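PDB 4N83: ribonucleoside-diphosphate reductase subunit beta from Streptococcus sanguinis, which serves as the radical-generating small subunit (NrdF) of a class Ib ribonucleotide reductase, active with a dimanganese or diiron cofactor, that makes deoxyribonucleotides for DNA synthesis. Local coordinates for the interface of chains A and B. Residues are numbered along the deposited sequence; one frame, centred on the assembly and turned at random. Chains: chain A/B, Ribonucleoside-diphosphate reductase subunit beta.

The interface of chains A and B. Residues chain A 5-7; chain B 64, 121, 124-125.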
# COMPACT_ATOMS: atom_id res chain seq x y z
N TYR A 5 16.77 7.19 13.17
CA TYR A 5 15.96 6.99 11.96
C TYR A 5 16.19 8.12 10.96
O TYR A 5 16.82 9.13 11.29
CB TYR A 5 14.47 6.89 12.31
CG TYR A 5 13.71 5.85 11.51
CD1 TYR A 5 12.73 6.22 10.60
CD2 TYR A 5 13.98 4.49 11.67
CE1 TYR A 5 12.03 5.27 9.87
CE2 TYR A 5 13.29 3.53 10.94
CZ TYR A 5 12.32 3.92 10.04
OH TYR A 5 11.64 2.97 9.32
N LYS A 6 15.68 7.94 9.74
CA LYS A 6 15.91 8.89 8.65
C LYS A 6 14.59 9.34 8.02
O LYS A 6 13.76 8.51 7.67
CB LYS A 6 16.79 8.24 7.58
CG LYS A 6 18.16 7.80 8.08
CD LYS A 6 18.89 6.95 7.04
CE LYS A 6 20.24 6.47 7.55
NZ LYS A 6 21.22 7.58 7.71
N ALA A 7 14.41 10.65 7.89
CA ALA A 7 13.23 11.21 7.23
C ALA A 7 13.42 11.14 5.72
O ALA A 7 14.43 11.61 5.19
CB ALA A 7 13.02 12.66 7.65
N LEU B 64 9.24 12.94 9.18
CA LEU B 64 9.97 11.87 9.86
C LEU B 64 9.04 10.85 10.52
O LEU B 64 9.28 9.64 10.42
CB LEU B 64 10.90 12.48 10.92
CG LEU B 64 11.77 11.54 11.76
CD1 LEU B 64 12.60 10.61 10.89
CD2 LEU B 64 12.67 12.35 12.67
N PHE B 121 16.01 19.06 6.77
CA PHE B 121 16.28 17.62 6.93
C PHE B 121 17.51 17.35 7.81
O PHE B 121 17.56 16.33 8.51
CB PHE B 121 16.40 16.92 5.57
CG PHE B 121 15.07 16.57 4.96
CD1 PHE B 121 14.43 15.38 5.29
CD2 PHE B 121 14.44 17.44 4.07
CE1 PHE B 121 13.20 15.06 4.74
CE2 PHE B 121 13.21 17.12 3.52
CZ PHE B 121 12.59 15.93 3.85
N THR B 124 16.03 17.70 11.32
CA THR B 124 15.15 16.58 11.71
C THR B 124 15.94 15.32 12.03
O THR B 124 15.65 14.63 13.01
CB THR B 124 14.13 16.22 10.61
OG1 THR B 124 14.82 15.86 9.41
CG2 THR B 124 13.18 17.37 10.32
N ASN B 125 16.93 15.01 11.20
CA ASN B 125 17.74 13.81 11.37
C ASN B 125 18.67 13.86 12.59
O ASN B 125 19.16 12.83 13.03
CB ASN B 125 18.56 13.53 10.10
CG ASN B 125 17.68 13.13 8.92
OD1 ASN B 125 16.70 12.41 9.08
ND2 ASN B 125 18.04 13.60 7.73
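A:Tyr5, A:Lys6 and A:Ala7 run as an extended N-terminal segment, A:Ala7 at phi/psi -80°/127°, against B:Leu64 of helix 49-77 and B:Phe121, B:Thr124 and B:Asn125 of helix 114-126. The backbone N of A:Ala7 donates a nearly straight hydrogen bond to the side-chain amide oxygen OD1 of B:Asn125 (3.1 Å), entering in the plane of that carbonyl. The side chain of B:Asn125 leaves its helix with CG opposite the carbonyl carbon (chi1 -68°), which carries OD1 to the passing N-terminal segment; OD1 also lies 3.6 Å from CA of A:Lys6. The methyl of A:Ala7 enters between the two helices: its CB meets ring atom CE1 of B:Phe121 at 3.8 Å and, from the roughly opposite side, CB of B:Leu64 at 3.9 Å. B:Leu64 turns CD1 against the A:Lys6-A:Ala7 peptide, 3.5 Å from A:Ala7 N. Farther off, OG1 of B:Thr124 is 4.1 Å from A:Ala7 CB, while its hydroxyl bonds back to the carbonyl O of B:Phe121 (2.9 Å), one turn earlier in the helix. A:Tyr5 and A:Lys6 contribute mainly backbone here. The centre of the patch lies about 11 Å from B:Tyr104, the radical-bearing tyrosine of this family. Repeated by the two-fold, this patch lays each subunit's N-terminal arm over its partner's helices and thereby likely supports the beta-subunit dimer of the reductase.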